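Conserved hypothetical protein (Staphylococcus aureus subsp. aureus, PDB 2AP3) is of unknown function but belongs to a family of putative cell-wall binding lipoproteins and folds as a long, almost entirely helical four-helix bundle. Local coordinates at residues A[19-23]-A[115-119]; A[92-96]-A[122-126]; A[111-115]-A[192-196]. All coordinates share one frame; numbering follows the deposited sequence.

Overall arrangement
From the N terminus, helix 10-30 opens the first contact: contact 1 closes a long loop by setting residues 19-23 beside 115-119 of helix 109-150. Inside that loop helix 61-96 ends, and contact 2 closes a shorter one from 92-96 to 122-126; because 122-126 lies past 115-119, the two loops cross. Contact 3 starts at 111-115, where contact 1 ends, and reaches to 192-196 at the end of helix 157-195, crossing contact 2 as well. Val115 belongs to contacts 1 and 3, whose centres are about 7 Å apart. All three use helix 109-150, which is thereby tied to helices 10-30, 61-96 and 157-195, contacts 1 and 3 lying farther from the chain's centre than contact 2.

Contact 1: A[19-23]-A[115-119]; sequences KAYLK and VKQLD
Tyr21 reaches from helix 10-30 to Val115, Leu118 and Asp119 on helix 109-150. Its CB heads for the other helix, and with CG opposite the backbone N (chi1 170°) the ring is carried straight across the gap. Val115 CG1 sits over the centre of one ring face, 4.3 Å from the centroid and 9° off the normal, a CH-pi contact. Further out the ring is met at its edge. CE2 comes within 3.3 Å of Leu118 CD2, a tight apolar contact, while CE1 lies 3.4 Å from Asp119 OD1. Segments 19-23 and 115-119 run nearly parallel, their axes 12.4 Å apart, as expected for diagonal partners in an up-and-down four-helix bundle, so a long aromatic side chain is well suited to span the core here. At the tip, Tyr21 OH donates a short hydrogen bond of 2.5 Å to Asp119 OD1, arriving 52° out of the carboxylate plane. This satisfies the hydroxyl of a buried residue, and the same OD1 also packs against Phe96 of helix 61-96. Beside the ring, Leu22 CD2 touches Leu118 CD2 at 3.9 Å, the methyl that also borders Tyr21 CE2.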
ATOM      1  N   LYS A  19      25.013   1.345 -10.598  1.00 28.07           N
ATOM      2  CA  LYS A  19      24.204   0.531 -11.524  1.00 29.51           C
ATOM      3  C   LYS A  19      23.675  -0.748 -10.885  1.00 29.95           C
ATOM      4  O   LYS A  19      22.496  -1.082 -11.050  1.00 30.63           O
ATOM      5  CB  LYS A  19      25.002   0.166 -12.783  1.00 29.69           C
ATOM      6  CG  LYS A  19      25.243   1.305 -13.764  1.00 30.66           C
ATOM      7  CD  LYS A  19      25.764   0.786 -15.121  1.00 31.51           C
ATOM      8  CE  LYS A  19      27.220   0.315 -15.083  1.00 33.54           C
ATOM      9  NZ  LYS A  19      28.212   1.440 -15.086  1.00 34.67           N
ATOM     10  N   ALA A  20      24.547  -1.460 -10.171  1.00 30.13           N
ATOM     11  CA  ALA A  20      24.198  -2.699  -9.472  1.00 30.67           C
ATOM     12  C   ALA A  20      23.216  -2.454  -8.329  1.00 31.00           C
ATOM     13  O   ALA A  20      22.330  -3.285  -8.071  1.00 31.28           O
ATOM     14  CB  ALA A  20      25.451  -3.373  -8.946  1.00 30.79           C
ATOM     15  N   TYR A  21      23.391  -1.325  -7.642  1.00 30.90           N
ATOM     16  CA  TYR A  21      22.484  -0.906  -6.575  1.00 30.76           C
ATOM     17  C   TYR A  21      21.097  -0.609  -7.130  1.00 30.86           C
ATOM     18  O   TYR A  21      20.104  -1.161  -6.648  1.00 30.86           O
ATOM     19  CB  TYR A  21      23.006   0.328  -5.819  1.00 31.14           C
ATOM     20  CG  TYR A  21      21.968   0.922  -4.862  1.00 31.68           C
ATOM     21  CD1 TYR A  21      21.790   0.401  -3.584  1.00 31.99           C
ATOM     22  CD2 TYR A  21      21.157   1.989  -5.255  1.00 32.09           C
ATOM     23  CE1 TYR A  21      20.837   0.928  -2.713  1.00 31.25           C
ATOM     24  CE2 TYR A  21      20.200   2.524  -4.395  1.00 32.37           C
ATOM     25  CZ  TYR A  21      20.047   1.990  -3.124  1.00 32.18           C
ATOM     26  OH  TYR A  21      19.093   2.522  -2.273  1.00 32.76           O
ATOM     27  N   LEU A  22      21.040   0.260  -8.139  1.00 30.62           N
ATOM     28  CA  LEU A  22      19.764   0.665  -8.719  1.00 30.93           C
ATOM     29  C   LEU A  22      19.032  -0.528  -9.342  1.00 31.39           C
ATOM     30  O   LEU A  22      17.799  -0.531  -9.399  1.00 31.92           O
ATOM     31  CB  LEU A  22      19.933   1.832  -9.699  1.00 30.39           C
ATOM     32  CG  LEU A  22      20.314   3.186  -9.070  1.00 30.10           C
ATOM     33  CD1 LEU A  22      20.711   4.207 -10.136  1.00 31.47           C
ATOM     34  CD2 LEU A  22      19.185   3.741  -8.218  1.00 30.75           C
ATOM     35  N   LYS A  23      19.796  -1.551  -9.749  1.00 32.10           N
ATOM     36  CA  LYS A  23      19.245  -2.809 -10.281  1.00 32.59           C
ATOM     37  C   LYS A  23      18.590  -3.690  -9.214  1.00 32.71           C
ATOM     38  O   LYS A  23      17.567  -4.339  -9.477  1.00 32.51           O
ATOM     39  CB  LYS A  23      20.348  -3.617 -10.977  1.00 33.14           C
ATOM     40  CG  LYS A  23      19.845  -4.686 -11.958  1.00 34.77           C
ATOM     41  CD  LYS A  23      20.193  -4.312 -13.395  1.00 36.03           C
ATOM     42  CE  LYS A  23      19.613  -5.315 -14.396  1.00 37.44           C
ATOM     43  NZ  LYS A  23      20.495  -5.490 -15.594  1.00 38.63           N
ATOM     44  N   VAL A 115      23.239   8.037  -2.037  1.00 24.95           N
ATOM     45  CA  VAL A 115      22.778   6.643  -1.937  1.00 25.76           C
ATOM     46  C   VAL A 115      22.151   6.355  -0.576  1.00 26.18           C
ATOM     47  O   VAL A 115      21.068   5.757  -0.505  1.00 25.89           O
ATOM     48  CB  VAL A 115      23.917   5.643  -2.274  1.00 26.55           C
ATOM     49  CG1 VAL A 115      23.542   4.196  -1.889  1.00 27.54           C
ATOM     50  CG2 VAL A 115      24.262   5.736  -3.751  1.00 26.81           C
ATOM     51  N   LYS A 116      22.817   6.792   0.491  1.00 26.27           N
ATOM     52  CA  LYS A 116      22.301   6.637   1.839  1.00 26.82           C
ATOM     53  C   LYS A 116      20.943   7.330   1.963  1.00 26.22           C
ATOM     54  O   LYS A 116      20.053   6.833   2.647  1.00 26.89           O
ATOM     55  CB  LYS A 116      23.295   7.166   2.877  1.00 26.38           C
ATOM     56  CG  LYS A 116      24.542   6.295   2.995  1.00 28.30           C
ATOM     57  CD  LYS A 116      25.428   6.673   4.172  1.00 28.72           C
ATOM     58  CE  LYS A 116      26.591   5.688   4.297  1.00 31.10           C
ATOM     59  NZ  LYS A 116      27.624   6.105   5.299  1.00 33.33           N
ATOM     60  N   GLN A 117      20.785   8.450   1.256  1.00 25.50           N
ATOM     61  CA  GLN A 117      19.534   9.208   1.270  1.00 25.15           C
ATOM     62  C   GLN A 117      18.417   8.451   0.543  1.00 24.86           C
ATOM     63  O   GLN A 117      17.282   8.421   1.021  1.00 24.26           O
ATOM     64  CB  GLN A 117      19.741  10.624   0.694  1.00 25.50           C
ATOM     65  CG  GLN A 117      18.467  11.444   0.458  1.00 25.88           C
ATOM     66  CD  GLN A 117      17.685  11.741   1.724  1.00 28.38           C
ATOM     67  OE1 GLN A 117      18.203  11.626   2.840  1.00 28.32           O
ATOM     68  NE2 GLN A 117      16.425  12.151   1.555  1.00 26.60           N
ATOM     69  N   LEU A 118      18.736   7.844  -0.597  1.00 24.93           N
ATOM     70  CA  LEU A 118      17.766   6.986  -1.283  1.00 25.29           C
ATOM     71  C   LEU A 118      17.333   5.826  -0.384  1.00 25.92           C
ATOM     72  O   LEU A 118      16.130   5.522  -0.302  1.00 25.77           O
ATOM     73  CB  LEU A 118      18.317   6.473  -2.616  1.00 25.77           C
ATOM     74  CG  LEU A 118      17.457   5.474  -3.410  1.00 25.39           C
ATOM     75  CD1 LEU A 118      16.031   6.005  -3.714  1.00 27.21           C
ATOM     76  CD2 LEU A 118      18.180   5.116  -4.682  1.00 25.82           C
ATOM     77  N   ASP A 119      18.299   5.195   0.289  1.00 26.04           N
ATOM     78  CA  ASP A 119      18.016   4.121   1.260  1.00 26.14           C
ATOM     79  C   ASP A 119      17.120   4.567   2.397  1.00 26.21           C
ATOM     80  O   ASP A 119      16.273   3.814   2.872  1.00 26.20           O
ATOM     81  CB  ASP A 119      19.305   3.573   1.875  1.00 26.63           C
ATOM     82  CG  ASP A 119      19.916   2.469   1.068  1.00 28.05           C
ATOM     83  OD1 ASP A 119      19.236   1.906   0.177  1.00 27.35           O
ATOM     84  OD2 ASP A 119      21.112   2.166   1.328  1.00 28.69           O
TER

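Contact 2: A[92-96]-A[122-126]; sequences SEQDF and LKEKY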
ATOM      1  N   SER A  92       9.245  -7.444   0.005  1.00 25.17           N
ATOM      2  CA  SER A  92      10.028  -6.365  -0.574  1.00 26.36           C
ATOM      3  C   SER A  92      11.023  -5.791   0.447  1.00 27.18           C
ATOM      4  O   SER A  92      12.217  -5.606   0.137  1.00 26.74           O
ATOM      5  CB  SER A  92       9.065  -5.289  -1.102  1.00 25.47           C
ATOM      6  OG  SER A  92       9.749  -4.147  -1.573  1.00 29.21           O
ATOM      7  N   GLU A  93      10.549  -5.527   1.663  1.00 28.05           N
ATOM      8  CA  GLU A  93      11.407  -4.973   2.706  1.00 30.13           C
ATOM      9  C   GLU A  93      12.513  -5.955   3.090  1.00 31.72           C
ATOM     10  O   GLU A  93      13.654  -5.544   3.316  1.00 32.12           O
ATOM     11  CB  GLU A  93      10.614  -4.551   3.946  1.00 30.13           C
ATOM     12  CG  GLU A  93      11.433  -3.662   4.886  1.00 31.59           C
ATOM     13  CD  GLU A  93      10.848  -3.542   6.275  1.00 33.76           C
ATOM     14  OE1 GLU A  93      11.626  -3.552   7.252  1.00 37.29           O
ATOM     15  OE2 GLU A  93       9.616  -3.436   6.401  1.00 35.08           O
ATOM     16  N   GLN A  94      12.173  -7.242   3.154  1.00 32.92           N
ATOM     17  CA  GLN A  94      13.166  -8.289   3.453  1.00 34.95           C
ATOM     18  C   GLN A  94      14.279  -8.327   2.412  1.00 35.60           C
ATOM     19  O   GLN A  94      15.449  -8.516   2.760  1.00 36.14           O
ATOM     20  CB  GLN A  94      12.501  -9.666   3.581  1.00 34.71           C
ATOM     21  CG  GLN A  94      11.817  -9.892   4.927  1.00 35.80           C
ATOM     22  CD  GLN A  94      11.232 -11.292   5.087  1.00 36.38           C
ATOM     23  OE1 GLN A  94      10.045 -11.449   5.374  1.00 38.56           O
ATOM     24  NE2 GLN A  94      12.072 -12.315   4.911  1.00 37.93           N
ATOM     25  N   ASP A  95      13.909  -8.153   1.144  1.00 36.66           N
ATOM     26  CA  ASP A  95      14.867  -8.137   0.044  1.00 38.07           C
ATOM     27  C   ASP A  95      15.653  -6.829   0.009  1.00 38.88           C
ATOM     28  O   ASP A  95      16.812  -6.806  -0.422  1.00 39.01           O
ATOM     29  CB  ASP A  95      14.161  -8.345  -1.297  1.00 38.05           C
ATOM     30  CG  ASP A  95      13.639  -9.763  -1.482  1.00 38.93           C
ATOM     31  OD1 ASP A  95      13.977 -10.652  -0.673  1.00 40.17           O
ATOM     32  OD2 ASP A  95      12.886  -9.989  -2.449  1.00 39.55           O
ATOM     33  N   PHE A  96      15.011  -5.752   0.456  1.00 39.71           N
ATOM     34  CA  PHE A  96      15.610  -4.418   0.471  1.00 40.93           C
ATOM     35  C   PHE A  96      16.859  -4.361   1.335  1.00 41.80           C
ATOM     36  O   PHE A  96      17.909  -3.906   0.875  1.00 41.99           O
ATOM     37  CB  PHE A  96      14.599  -3.361   0.945  1.00 40.55           C
ATOM     38  CG  PHE A  96      15.238  -2.106   1.492  1.00 40.86           C
ATOM     39  CD1 PHE A  96      15.250  -1.857   2.865  1.00 39.94           C
ATOM     40  CD2 PHE A  96      15.840  -1.182   0.638  1.00 40.22           C
ATOM     41  CE1 PHE A  96      15.846  -0.706   3.377  1.00 41.26           C
ATOM     42  CE2 PHE A  96      16.440  -0.028   1.142  1.00 40.18           C
ATOM     43  CZ  PHE A  96      16.444   0.209   2.511  1.00 39.99           C
ATOM     44  N   LEU A 122      13.609   4.927   1.026  1.00 23.56           N
ATOM     45  CA  LEU A 122      13.033   3.591   0.880  1.00 22.93           C
ATOM     46  C   LEU A 122      12.617   3.029   2.243  1.00 23.04           C
ATOM     47  O   LEU A 122      11.536   2.439   2.367  1.00 22.21           O
ATOM     48  CB  LEU A 122      13.992   2.650   0.134  1.00 23.12           C
ATOM     49  CG  LEU A 122      14.092   2.900  -1.374  1.00 24.03           C
ATOM     50  CD1 LEU A 122      15.399   2.340  -1.949  1.00 24.98           C
ATOM     51  CD2 LEU A 122      12.909   2.306  -2.132  1.00 25.76           C
ATOM     52  N   LYS A 123      13.444   3.239   3.271  1.00 23.17           N
ATOM     53  CA  LYS A 123      13.054   2.923   4.652  1.00 23.47           C
ATOM     54  C   LYS A 123      11.754   3.638   5.058  1.00 23.31           C
ATOM     55  O   LYS A 123      10.865   3.028   5.645  1.00 23.67           O
ATOM     56  CB  LYS A 123      14.188   3.258   5.645  1.00 23.91           C
ATOM     57  CG  LYS A 123      15.298   2.230   5.626  1.00 26.68           C
ATOM     58  CD  LYS A 123      16.651   2.795   6.041  1.00 30.13           C
ATOM     59  CE  LYS A 123      17.740   1.776   5.750  1.00 31.72           C
ATOM     60  NZ  LYS A 123      19.124   2.255   6.038  1.00 34.54           N
ATOM     61  N   GLU A 124      11.630   4.914   4.705  1.00 22.58           N
ATOM     62  CA  GLU A 124      10.422   5.675   5.030  1.00 22.36           C
ATOM     63  C   GLU A 124       9.210   5.097   4.272  1.00 21.11           C
ATOM     64  O   GLU A 124       8.080   5.091   4.803  1.00 20.76           O
ATOM     65  CB  GLU A 124      10.605   7.164   4.716  1.00 23.03           C
ATOM     66  CG  GLU A 124       9.524   8.053   5.323  1.00 26.36           C
ATOM     67  CD  GLU A 124       9.136   7.623   6.739  1.00 29.90           C
ATOM     68  OE1 GLU A 124       9.975   7.727   7.658  1.00 33.45           O
ATOM     69  OE2 GLU A 124       7.993   7.162   6.934  1.00 33.63           O
ATOM     70  N   LYS A 125       9.449   4.606   3.049  1.00 20.60           N
ATOM     71  CA  LYS A 125       8.386   3.984   2.240  1.00 20.85           C
ATOM     72  C   LYS A 125       7.770   2.815   3.000  1.00 20.47           C
ATOM     73  O   LYS A 125       6.545   2.725   3.145  1.00 19.62           O
ATOM     74  CB  LYS A 125       8.919   3.488   0.883  1.00 20.31           C
ATOM     75  CG  LYS A 125       7.893   2.654   0.067  1.00 21.63           C
ATOM     76  CD  LYS A 125       8.532   1.935  -1.140  1.00 22.11           C
ATOM     77  CE  LYS A 125       7.599   0.870  -1.755  1.00 24.11           C
ATOM     78  NZ  LYS A 125       8.163   0.241  -3.000  1.00 24.59           N
ATOM     79  N   TYR A 126       8.619   1.910   3.472  1.00 20.10           N
ATOM     80  CA  TYR A 126       8.137   0.732   4.181  1.00 20.63           C
ATOM     81  C   TYR A 126       7.410   1.080   5.468  1.00 21.31           C
ATOM     82  O   TYR A 126       6.408   0.452   5.806  1.00 21.72           O
ATOM     83  CB  TYR A 126       9.268  -0.266   4.406  1.00 21.47           C
ATOM     84  CG  TYR A 126       9.857  -0.758   3.103  1.00 21.10           C
ATOM     85  CD1 TYR A 126       9.049  -1.320   2.112  1.00 22.62           C
ATOM     86  CD2 TYR A 126      11.235  -0.686   2.869  1.00 22.96           C
ATOM     87  CE1 TYR A 126       9.595  -1.774   0.910  1.00 23.38           C
ATOM     88  CE2 TYR A 126      11.787  -1.152   1.676  1.00 22.23           C
ATOM     89  CZ  TYR A 126      10.961  -1.685   0.706  1.00 23.64           C
ATOM     90  OH  TYR A 126      11.500  -2.143  -0.473  1.00 25.65           O
TER
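The Tyr126 ring has Glu93 over one face and Ser92 and Phe96 at its edge. Glu93 CB stands 3.9 Å above the ring centre in a CH-pi contact, and its CG continues over the ring to lie 3.6 Å from Tyr126 CD2. The two side chains run past one another head to tail, the aliphatic part of the glutamate roofing the phenol. The Phe96 ring holds Lys123 CE near its plane, at one edge. These rings join antiparallel neighbours of the four-helix bundle, the final turn of helix 61-96 and residues 122-126, in the first half of helix 109-150; the short segments run at 156° to each other. Phe96 and Tyr126 meet obliquely, their centroids 5.4 Å apart and planes inclined by 55°; Phe96 CG is 3.6 Å from Tyr126 CE2. Tyr126 is turned across the gap by a chi1 of -61°, which puts CG beside its own backbone N and sends the hydroxyl to the far helix. There Tyr126 OH lies 2.9 Å from Ser92 OG. The serine oxygen has a hydrogen bond to Glu32, whose other carboxylate oxygen forms a salt bridge with Lys125, so Ser92 OG and Lys125 NZ, one from each helix, share Glu32, which lies between helices 10-30 and 33-50. Ile28 of helix 10-30 packs on Ser92 and Tyr126. Toward the end of helix 61-96, the extended Lys123 chain runs across the outer end of the Phe96 ring, with its CG 3.7 Å from Phe96 CE1. Across CZ from CE1, Phe96 CE2 rests 3.8 Å from Leu122 CB.

Contact 3: A[111-115]-A[192-196]; sequences KRKEV and KQDVD
Lys111 is folded back by successive bends at chi2 (-68°) and chi3 (-59°), which swing NZ to Glu114 of its own helix and to the backbone of Val195. Glu114 instead runs extended beyond CG (chi2 -177°), so that its carboxylate reaches the same place. The contact joins antiparallel helices of the four-helix bundle, the start of helix 109-150 and the last turn of helix 157-195. Lys111 NZ makes a salt bridge of 2.7 Å to Glu114 OE1, met nearly along its C-O axis, which probably helps to hold both polar ends in place. The ammonium also hydrogen-bonds to Val195 O; the measured 2.5 Å from NZ to that oxygen is very short and its exact length is doubtful. A positive group at this carbonyl probably also offsets the partial negative charge expected at the C-terminal end of a helix. Glu114 OE2 and Asp194 OD2 are 4.7 Å apart, and a water lies between the two acids, donating one hydrogen bond of 3.0 Å to Glu114 OE2 and another of 2.7 Å to Asp194 OD2. It probably eases the repulsion between them. Next to these polar groups, Val195 provides the apolar link. Ile18 of helix 10-30 touches both Lys111 and Val195, while Leu118 continues the packing along helix 109-150. The side chains of Val195 and Val115 lie roughly perpendicular, CG1 of Val195 lying 4.0 Å from CG2 of Val115. The other methyl, Val195 CG2, presses against the backbone, 3.3 Å from Glu114 O.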
ATOM      1  N   LYS A 111      28.542  11.172  -3.789  1.00 16.72           N
ATOM      2  CA  LYS A 111      27.622  10.210  -4.384  1.00 18.70           C
ATOM      3  C   LYS A 111      27.174   9.184  -3.359  1.00 19.40           C
ATOM      4  O   LYS A 111      26.016   8.758  -3.385  1.00 20.99           O
ATOM      5  CB  LYS A 111      28.266   9.538  -5.602  1.00 18.30           C
ATOM      6  CG  LYS A 111      28.498  10.473  -6.784  1.00 21.07           C
ATOM      7  CD  LYS A 111      27.199  10.950  -7.433  1.00 26.87           C
ATOM      8  CE  LYS A 111      26.359   9.801  -7.945  1.00 27.00           C
ATOM      9  NZ  LYS A 111      24.990  10.285  -8.318  1.00 29.16           N
ATOM     10  N   ARG A 112      28.056   8.811  -2.438  1.00 20.83           N
ATOM     11  CA  ARG A 112      27.715   7.847  -1.391  1.00 21.92           C
ATOM     12  C   ARG A 112      26.604   8.374  -0.455  1.00 22.38           C
ATOM     13  O   ARG A 112      25.730   7.611  -0.010  1.00 22.86           O
ATOM     14  CB  ARG A 112      28.938   7.425  -0.593  1.00 23.36           C
ATOM     15  CG  ARG A 112      28.664   6.209   0.313  1.00 25.24           C
ATOM     16  CD  ARG A 112      29.922   5.643   0.926  1.00 29.27           C
ATOM     17  NE  ARG A 112      30.562   6.623   1.795  1.00 31.47           N
ATOM     18  CZ  ARG A 112      31.642   7.327   1.476  1.00 31.53           C
ATOM     19  NH1 ARG A 112      32.246   7.167   0.300  1.00 31.50           N
ATOM     20  NH2 ARG A 112      32.125   8.192   2.354  1.00 31.64           N
ATOM     21  N   LYS A 113      26.632   9.671  -0.173  1.00 21.42           N
ATOM     22  CA  LYS A 113      25.574  10.278   0.654  1.00 21.83           C
ATOM     23  C   LYS A 113      24.237  10.296  -0.078  1.00 21.98           C
ATOM     24  O   LYS A 113      23.186  10.114   0.538  1.00 21.04           O
ATOM     25  CB  LYS A 113      25.969  11.675   1.143  1.00 21.73           C
ATOM     26  CG  LYS A 113      27.040  11.631   2.203  1.00 25.10           C
ATOM     27  CD  LYS A 113      26.897  12.779   3.164  1.00 26.15           C
ATOM     28  CE  LYS A 113      28.143  12.930   4.034  1.00 29.70           C
ATOM     29  NZ  LYS A 113      28.374  11.788   4.966  1.00 31.01           N
ATOM     30  N   GLU A 114      24.265  10.496  -1.392  1.00 22.32           N
ATOM     31  CA  GLU A 114      23.028  10.459  -2.164  1.00 23.62           C
ATOM     32  C   GLU A 114      22.394   9.066  -2.051  1.00 23.78           C
ATOM     33  O   GLU A 114      21.169   8.929  -1.955  1.00 23.57           O
ATOM     34  CB  GLU A 114      23.285  10.815  -3.624  1.00 23.72           C
ATOM     35  CG  GLU A 114      23.769  12.236  -3.825  1.00 24.53           C
ATOM     36  CD  GLU A 114      23.960  12.589  -5.280  1.00 27.52           C
ATOM     37  OE1 GLU A 114      24.409  11.724  -6.067  1.00 28.83           O
ATOM     38  OE2 GLU A 114      23.670  13.748  -5.633  1.00 27.49           O
ATOM     39  N   VAL A 115      23.239   8.037  -2.037  1.00 24.95           N
ATOM     40  CA  VAL A 115      22.778   6.643  -1.937  1.00 25.76           C
ATOM     41  C   VAL A 115      22.151   6.355  -0.576  1.00 26.18           C
ATOM     42  O   VAL A 115      21.068   5.757  -0.505  1.00 25.89           O
ATOM     43  CB  VAL A 115      23.917   5.643  -2.274  1.00 26.55           C
ATOM     44  CG1 VAL A 115      23.542   4.196  -1.889  1.00 27.54           C
ATOM     45  CG2 VAL A 115      24.262   5.736  -3.751  1.00 26.81           C
ATOM     46  N   LYS A 192      16.251   8.758  -6.750  1.00 33.31           N
ATOM     47  CA  LYS A 192      16.815   7.932  -7.822  1.00 33.48           C
ATOM     48  C   LYS A 192      17.420   8.781  -8.929  1.00 33.71           C
ATOM     49  O   LYS A 192      18.495   8.449  -9.443  1.00 33.84           O
ATOM     50  CB  LYS A 192      15.760   6.995  -8.405  1.00 32.80           C
ATOM     51  CG  LYS A 192      15.505   5.766  -7.554  1.00 32.88           C
ATOM     52  CD  LYS A 192      14.369   4.949  -8.142  1.00 30.94           C
ATOM     53  CE  LYS A 192      14.065   3.735  -7.292  1.00 32.72           C
ATOM     54  NZ  LYS A 192      12.937   2.926  -7.853  1.00 33.74           N
ATOM     55  N   GLN A 193      16.728   9.862  -9.297  1.00 34.18           N
ATOM     56  CA  GLN A 193      17.200  10.797 -10.325  1.00 34.69           C
ATOM     57  C   GLN A 193      18.540  11.425  -9.930  1.00 34.69           C
ATOM     58  O   GLN A 193      19.466  11.489 -10.745  1.00 35.23           O
ATOM     59  CB  GLN A 193      16.165  11.895 -10.577  1.00 34.83           C
ATOM     60  CG  GLN A 193      15.082  11.549 -11.605  1.00 35.78           C
ATOM     61  CD  GLN A 193      14.222  12.758 -11.959  1.00 35.34           C
ATOM     62  OE1 GLN A 193      13.526  13.306 -11.106  1.00 36.21           O
ATOM     63  NE2 GLN A 193      14.273  13.177 -13.222  1.00 36.82           N
ATOM     64  N   ASP A 194      18.642  11.863  -8.672  1.00 34.58           N
ATOM     65  CA  ASP A 194      19.897  12.422  -8.139  1.00 34.37           C
ATOM     66  C   ASP A 194      21.022  11.397  -8.094  1.00 34.48           C
ATOM     67  O   ASP A 194      22.141  11.680  -8.528  1.00 34.37           O
ATOM     68  CB  ASP A 194      19.686  13.000  -6.736  1.00 34.26           C
ATOM     69  CG  ASP A 194      19.084  14.393  -6.757  1.00 34.10           C
ATOM     70  OD1 ASP A 194      18.550  14.818  -7.806  1.00 33.44           O
ATOM     71  OD2 ASP A 194      19.150  15.069  -5.706  1.00 34.01           O
ATOM     72  N   VAL A 195      20.719  10.212  -7.563  1.00 34.30           N
ATOM     73  CA  VAL A 195      21.699   9.135  -7.424  1.00 34.19           C
ATOM     74  C   VAL A 195      22.240   8.730  -8.799  1.00 34.34           C
ATOM     75  O   VAL A 195      23.441   8.494  -8.968  1.00 33.76           O
ATOM     76  CB  VAL A 195      21.096   7.914  -6.679  1.00 34.35           C
ATOM     77  CG1 VAL A 195      21.964   6.688  -6.845  1.00 33.42           C
ATOM     78  CG2 VAL A 195      20.915   8.227  -5.199  1.00 33.61           C
ATOM     79  N   ASP A 196      21.347   8.683  -9.780  1.00 34.28           N
ATOM     80  CA  ASP A 196      21.737   8.311 -11.128  1.00 34.89           C
ATOM     81  C   ASP A 196      22.249   9.534 -11.897  1.00 35.08           C
ATOM     82  O   ASP A 196      22.472   9.483 -13.114  1.00 35.61           O
ATOM     83  CB  ASP A 196      20.558   7.650 -11.844  1.00 34.62           C
ATOM     84  CG  ASP A 196      20.963   7.024 -13.159  1.00 35.95           C
ATOM     85  OD1 ASP A 196      20.558   7.561 -14.216  1.00 36.66           O
ATOM     86  OD2 ASP A 196      21.723   6.030 -13.136  1.00 37.13           O
TER
HETATM   87  O   HOH W   1      21.381  14.928  -4.153  1.00 26.33           O